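Local atomic coordinates of glycerate dehydrogenase related protein (Thermoplasma acidophilum, PDB entry 3GVX), a protein that probably reduces glyoxylate or hydroxypyruvate with NAD(P)H, as a member of the D-isomer specific 2-hydroxyacid dehydrogenase family. Residues B[168-171]-B[172-176]; B[193-196]-B[197-200]. All blocks are in the same frame, centred on the assembly; numbering follows the deposited sequence.

Both contacts lie where a short helix ends and runs on towards a strand of the parallel Rossmann-type sheet. Contact 1 leads from helix 167-172 into strand 176-179. Contact 2 follows helix 193-196 on the way to strand 204-207, the next strand in the sheet. Each is partly buried. Leu-170 and Phe-171 are buried in contact 1, and Leu-195, Leu-196 and Ala-199 in contact 2; Arg-172 and Arg-194 are exposed. A serine hydroxyl and a glutamine amide return to the helix in contact 1, while an asparagine amide does so in contact 2. Arg-172 NH1 meets Asn-198 OD1 at 2.9 Å, and Arg-200 NE meets Arg-172 O at 3.0 Å, both probable hydrogen bonds.

Contact 1. Residues B[168-171]-B[172-176]; sequences ADLF and RQSDF
Ser-174 and Gln-173 turn back on Leu-170 and Asp-169 at the C-terminal end of helix 167-172, in the NAD-binding Rossmann-type domain. The chain then enters strand 176-179.

Backbone bonds come first. Arg-172 N donates to Ala-168 O at 3.1 Å, one helical turn back. Gln-173 N and Ser-174 N bond three residues back, to Leu-170 O and Phe-171 O. Gln-173 N also makes a weak second bond to Asp-169 O.

Side-chain bonds add to this. Ser-174 OG donates to Leu-170 O at 2.7 Å; a chi1 of -52° sets OG beside its own backbone N and carries it back to this carbonyl. This OG and Gln-173 N approach Leu-170 O from opposite faces of its carbonyl plane. Two donors therefore grip one buried residue's carbonyl. Gln-173 NE2 makes weak bonds to Asp-169 O and to Asp-169 OD1, the latter at 3.1 Å. The amide and carboxylate planes are 32° apart. Asp-169 OD2 also accepts from Glu-165 N.

In the packing, the Arg-172 chain bends at chi3 (-74°) and lays one guanidinium face over Ala-168 O and Asp-169 CA. Its polar partner is Asn-198. Leu-170 packs on Ile-149 and Tyr-151, and Phe-171 on Leu-195 and Leu-196.

A water bridges two carbonyl oxygens, donating to Phe-171 O at 2.7 Å and to Ser-174 O at 2.9 Å.

Contact 2. Residues B[193-196]-B[197-200]; sequences SRLL and ANAR
Asn-198 reaches back to Leu-195 O just beyond helix 193-196, where a type I beta turn from Leu-196 to Ala-199 takes the chain out of the helix. This is a helix exit in the Rossmann-type domain, leading towards strand 204-207.

Backbone bonds close the helix and the turn. Ala-197 N donates to Ser-193 O at 3.2 Å, one helical turn back. Ala-199 N donates to Leu-196 O at 2.8 Å, and this bond closes the beta turn.

The side-chain bond comes from the Asn-198 amide. ND2 donates to Leu-195 O at 2.8 Å and is nearly straight, with an N-H...O angle of 170°. The oxygen lies in the plane of the amide, while ND2 is tilted from the carbonyl plane. CG sits beside the backbone N of Asn-198 (chi1 -67°), which brings the amide back over the last helical turn. The other end of the amide, OD1, is taken up by Arg-172. A leucine in this position would probably leave Leu-195 O without its side-chain donor and Arg-172 NH1 without its acceptor. Arg-200 runs on past the turn to a salt bridge with Asp-175.

The nonpolar packing is on helix 216-225. Leu-196 touches Met-219 and Phe-222, and Ala-199 also rests on Phe-222. Within the turn itself, Asn-198 CB comes to 3.3 Å from Leu-195 O, and Ala-197 CB lies against Ser-193 O at 3.7 Å.

The exposed Arg-194 chain bends at chi2 and chi3 and crosses Asn-198 at a slant, with the guanidinium and amide planes 73° apart. Two donors meet here, in contact only: Asn-198 ND2 lies at the guanidinium edge, 3.6 Å from Arg-194 NH1.

Contact 1. Residues B[168-171]-B[172-176]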
ATOM      1  N   ALA B 168      17.229  17.146  -9.815  1.00 41.79           N
ATOM      2  CA  ALA B 168      16.310  18.107 -10.409  1.00 42.71           C
ATOM      3  C   ALA B 168      15.539  17.423 -11.517  1.00 42.31           C
ATOM      4  O   ALA B 168      14.342  17.636 -11.674  1.00 43.58           O
ATOM      5  CB  ALA B 168      17.069  19.340 -10.953  1.00 43.60           C
ATOM      6  N   ASP B 169      16.226  16.589 -12.284  1.00 41.14           N
ATOM      7  CA  ASP B 169      15.577  15.857 -13.366  1.00 41.04           C
ATOM      8  C   ASP B 169      14.545  14.880 -12.802  1.00 39.50           C
ATOM      9  O   ASP B 169      13.504  14.656 -13.402  1.00 38.70           O
ATOM     10  CB  ASP B 169      16.622  15.116 -14.211  1.00 43.65           C
ATOM     11  CG  ASP B 169      15.998  14.198 -15.255  1.00 46.94           C
ATOM     12  OD1 ASP B 169      15.060  14.631 -15.955  1.00 48.89           O
ATOM     13  OD2 ASP B 169      16.446  13.042 -15.388  1.00 48.45           O
ATOM     14  N   LEU B 170      14.840  14.310 -11.639  1.00 37.69           N
ATOM     15  CA  LEU B 170      13.927  13.381 -10.982  1.00 36.16           C
ATOM     16  C   LEU B 170      12.658  14.117 -10.557  1.00 35.73           C
ATOM     17  O   LEU B 170      11.558  13.680 -10.847  1.00 33.79           O
ATOM     18  CB  LEU B 170      14.592  12.730  -9.760  1.00 36.19           C
ATOM     19  CG  LEU B 170      13.737  11.703  -9.002  1.00 35.55           C
ATOM     20  CD1 LEU B 170      13.875  10.306  -9.624  1.00 36.59           C
ATOM     21  CD2 LEU B 170      14.192  11.697  -7.551  1.00 36.69           C
ATOM     22  N   PHE B 171      12.818  15.241  -9.869  1.00 35.03           N
ATOM     23  CA  PHE B 171      11.668  16.039  -9.443  1.00 36.50           C
ATOM     24  C   PHE B 171      10.800  16.421 -10.628  1.00 37.48           C
ATOM     25  O   PHE B 171       9.578  16.453 -10.534  1.00 39.01           O
ATOM     26  CB  PHE B 171      12.114  17.315  -8.714  1.00 35.55           C
ATOM     27  CG  PHE B 171      12.389  17.115  -7.253  1.00 35.18           C
ATOM     28  CD1 PHE B 171      13.352  16.208  -6.831  1.00 36.08           C
ATOM     29  CD2 PHE B 171      11.655  17.795  -6.291  1.00 35.11           C
ATOM     30  CE1 PHE B 171      13.567  15.975  -5.475  1.00 35.17           C
ATOM     31  CE2 PHE B 171      11.867  17.567  -4.929  1.00 35.12           C
ATOM     32  CZ  PHE B 171      12.824  16.652  -4.526  1.00 35.84           C
ATOM     33  N   ARG B 172      11.440  16.689 -11.755  1.00 38.30           N
ATOM     34  CA  ARG B 172      10.724  17.083 -12.951  1.00 39.68           C
ATOM     35  C   ARG B 172       9.830  16.004 -13.547  1.00 39.26           C
ATOM     36  O   ARG B 172       8.865  16.311 -14.229  1.00 39.08           O
ATOM     37  CB  ARG B 172      11.709  17.570 -14.011  1.00 41.49           C
ATOM     38  CG  ARG B 172      12.242  18.970 -13.781  1.00 44.89           C
ATOM     39  CD  ARG B 172      12.675  19.561 -15.111  1.00 45.78           C
ATOM     40  NE  ARG B 172      13.918  18.971 -15.599  1.00 47.94           N
ATOM     41  CZ  ARG B 172      15.126  19.294 -15.152  1.00 48.55           C
ATOM     42  NH1 ARG B 172      15.257  20.206 -14.205  1.00 46.49           N
ATOM     43  NH2 ARG B 172      16.205  18.709 -15.662  1.00 49.34           N
ATOM     44  N   GLN B 173      10.156  14.744 -13.290  1.00 37.85           N
ATOM     45  CA  GLN B 173       9.373  13.638 -13.827  1.00 37.74           C
ATOM     46  C   GLN B 173       8.510  12.977 -12.766  1.00 36.71           C
ATOM     47  O   GLN B 173       7.890  11.959 -13.027  1.00 36.77           O
ATOM     48  CB  GLN B 173      10.297  12.569 -14.416  1.00 37.77           C
ATOM     49  CG  GLN B 173      11.248  13.048 -15.480  1.00 40.65           C
ATOM     50  CD  GLN B 173      12.146  11.931 -15.964  1.00 42.93           C
ATOM     51  OE1 GLN B 173      11.682  10.982 -16.592  1.00 41.68           O
ATOM     52  NE2 GLN B 173      13.436  12.028 -15.657  1.00 43.40           N
ATOM     53  N   SER B 174       8.475  13.550 -11.570  1.00 34.94           N
ATOM     54  CA  SER B 174       7.732  12.938 -10.474  1.00 34.13           C
ATOM     55  C   SER B 174       6.486  13.641  -9.927  1.00 34.60           C
ATOM     56  O   SER B 174       6.411  14.868  -9.861  1.00 33.92           O
ATOM     57  CB  SER B 174       8.691  12.672  -9.311  1.00 33.56           C
ATOM     58  OG  SER B 174       9.819  11.964  -9.759  1.00 34.17           O
ATOM     59  N   ASP B 175       5.509  12.829  -9.531  1.00 32.84           N
ATOM     60  CA  ASP B 175       4.285  13.328  -8.910  1.00 30.98           C
ATOM     61  C   ASP B 175       4.480  13.140  -7.415  1.00 30.54           C
ATOM     62  O   ASP B 175       3.906  13.850  -6.589  1.00 29.63           O
ATOM     63  CB  ASP B 175       3.072  12.534  -9.401  1.00 28.86           C
ATOM     64  CG  ASP B 175       2.856  12.673 -10.886  1.00 27.76           C
ATOM     65  OD1 ASP B 175       2.761  13.808 -11.373  1.00 30.66           O
ATOM     66  OD2 ASP B 175       2.778  11.652 -11.576  1.00 28.07           O
ATOM     67  N   PHE B 176       5.308  12.156  -7.094  1.00 28.89           N
ATOM     68  CA  PHE B 176       5.638  11.815  -5.730  1.00 28.93           C
ATOM     69  C   PHE B 176       7.128  11.584  -5.688  1.00 30.88           C
ATOM     70  O   PHE B 176       7.702  11.002  -6.601  1.00 31.23           O
ATOM     71  CB  PHE B 176       4.941  10.525  -5.308  1.00 28.88           C
ATOM     72  CG  PHE B 176       3.450  10.586  -5.379  1.00 27.71           C
ATOM     73  CD1 PHE B 176       2.702  10.966  -4.275  1.00 28.02           C
ATOM     74  CD2 PHE B 176       2.791  10.288  -6.554  1.00 28.43           C
ATOM     75  CE1 PHE B 176       1.323  11.048  -4.347  1.00 28.02           C
ATOM     76  CE2 PHE B 176       1.407  10.369  -6.634  1.00 26.95           C
ATOM     77  CZ  PHE B 176       0.676  10.749  -5.530  1.00 27.77           C
TER
HETATM   78  O   HOH W   1       7.723  17.233  -8.741  1.00 29.06           O

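Contact 2. Residues B[193-196]-B[197-200]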
ATOM      1  N   SER B 193      15.914  25.073  -1.844  1.00 43.38           N
ATOM      2  CA  SER B 193      15.098  26.013  -2.600  1.00 44.65           C
ATOM      3  C   SER B 193      15.280  25.770  -4.075  1.00 45.21           C
ATOM      4  O   SER B 193      14.317  25.687  -4.831  1.00 45.32           O
ATOM      5  CB  SER B 193      15.513  27.461  -2.298  1.00 44.99           C
ATOM      6  OG  SER B 193      15.124  27.888  -1.007  1.00 46.82           O
ATOM      7  N   ARG B 194      16.533  25.646  -4.484  1.00 45.93           N
ATOM      8  CA  ARG B 194      16.825  25.443  -5.888  1.00 46.55           C
ATOM      9  C   ARG B 194      16.297  24.133  -6.453  1.00 46.12           C
ATOM     10  O   ARG B 194      15.795  24.104  -7.574  1.00 46.85           O
ATOM     11  CB  ARG B 194      18.321  25.543  -6.156  1.00 46.77           C
ATOM     12  CG  ARG B 194      18.579  25.877  -7.599  1.00 50.74           C
ATOM     13  CD  ARG B 194      19.772  25.146  -8.173  1.00 53.07           C
ATOM     14  NE  ARG B 194      19.670  23.690  -8.053  1.00 57.15           N
ATOM     15  CZ  ARG B 194      18.701  22.933  -8.574  1.00 59.55           C
ATOM     16  NH1 ARG B 194      17.706  23.485  -9.265  1.00 58.16           N
ATOM     17  NH2 ARG B 194      18.746  21.610  -8.434  1.00 58.22           N
ATOM     18  N   LEU B 195      16.427  23.048  -5.696  1.00 44.00           N
ATOM     19  CA  LEU B 195      15.925  21.755  -6.161  1.00 42.84           C
ATOM     20  C   LEU B 195      14.390  21.721  -6.137  1.00 42.07           C
ATOM     21  O   LEU B 195      13.762  21.261  -7.088  1.00 42.11           O
ATOM     22  CB  LEU B 195      16.496  20.614  -5.309  1.00 40.98           C
ATOM     23  CG  LEU B 195      15.881  19.223  -5.499  1.00 39.91           C
ATOM     24  CD1 LEU B 195      16.024  18.752  -6.950  1.00 40.67           C
ATOM     25  CD2 LEU B 195      16.546  18.275  -4.502  1.00 37.47           C
ATOM     26  N   LEU B 196      13.802  22.239  -5.060  1.00 41.53           N
ATOM     27  CA  LEU B 196      12.347  22.280  -4.897  1.00 41.74           C
ATOM     28  C   LEU B 196      11.601  23.002  -6.009  1.00 41.76           C
ATOM     29  O   LEU B 196      10.476  22.633  -6.344  1.00 41.60           O
ATOM     30  CB  LEU B 196      11.973  22.917  -3.562  1.00 41.00           C
ATOM     31  CG  LEU B 196      12.514  22.163  -2.356  1.00 41.02           C
ATOM     32  CD1 LEU B 196      12.103  22.891  -1.077  1.00 39.31           C
ATOM     33  CD2 LEU B 196      12.006  20.723  -2.395  1.00 41.46           C
ATOM     34  N   ALA B 197      12.228  24.027  -6.574  1.00 41.48           N
ATOM     35  CA  ALA B 197      11.620  24.794  -7.647  1.00 40.63           C
ATOM     36  C   ALA B 197      11.237  23.898  -8.818  1.00 41.10           C
ATOM     37  O   ALA B 197      10.485  24.308  -9.687  1.00 41.38           O
ATOM     38  CB  ALA B 197      12.572  25.908  -8.113  1.00 40.94           C
ATOM     39  N   ASN B 198      11.735  22.666  -8.842  1.00 40.82           N
ATOM     40  CA  ASN B 198      11.396  21.751  -9.931  1.00 41.13           C
ATOM     41  C   ASN B 198      10.075  21.022  -9.689  1.00 40.48           C
ATOM     42  O   ASN B 198       9.545  20.384 -10.592  1.00 41.57           O
ATOM     43  CB  ASN B 198      12.501  20.706 -10.116  1.00 42.78           C
ATOM     44  CG  ASN B 198      13.801  21.306 -10.606  1.00 44.99           C
ATOM     45  OD1 ASN B 198      14.038  21.406 -11.815  1.00 45.15           O
ATOM     46  ND2 ASN B 198      14.651  21.716  -9.669  1.00 43.01           N
ATOM     47  N   ALA B 199       9.539  21.131  -8.478  1.00 39.40           N
ATOM     48  CA  ALA B 199       8.311  20.422  -8.124  1.00 39.06           C
ATOM     49  C   ALA B 199       7.102  20.664  -9.008  1.00 38.25           C
ATOM     50  O   ALA B 199       6.683  21.799  -9.254  1.00 37.77           O
ATOM     51  CB  ALA B 199       7.941  20.690  -6.668  1.00 38.93           C
ATOM     52  N   ARG B 200       6.565  19.567  -9.519  1.00 37.06           N
ATOM     53  CA  ARG B 200       5.364  19.618 -10.333  1.00 35.56           C
ATOM     54  C   ARG B 200       4.297  20.086  -9.398  1.00 34.69           C
ATOM     55  O   ARG B 200       4.455  20.033  -8.185  1.00 29.36           O
ATOM     56  CB  ARG B 200       4.930  18.236 -10.781  1.00 35.06           C
ATOM     57  CG  ARG B 200       5.856  17.575 -11.680  1.00 36.35           C
ATOM     58  CD  ARG B 200       5.236  16.332 -12.190  1.00 36.81           C
ATOM     59  NE  ARG B 200       5.968  15.923 -13.367  1.00 38.71           N
ATOM     60  CZ  ARG B 200       5.656  14.887 -14.123  1.00 43.20           C
ATOM     61  NH1 ARG B 200       4.607  14.136 -13.820  1.00 42.91           N
ATOM     62  NH2 ARG B 200       6.392  14.614 -15.187  1.00 43.98           N
TER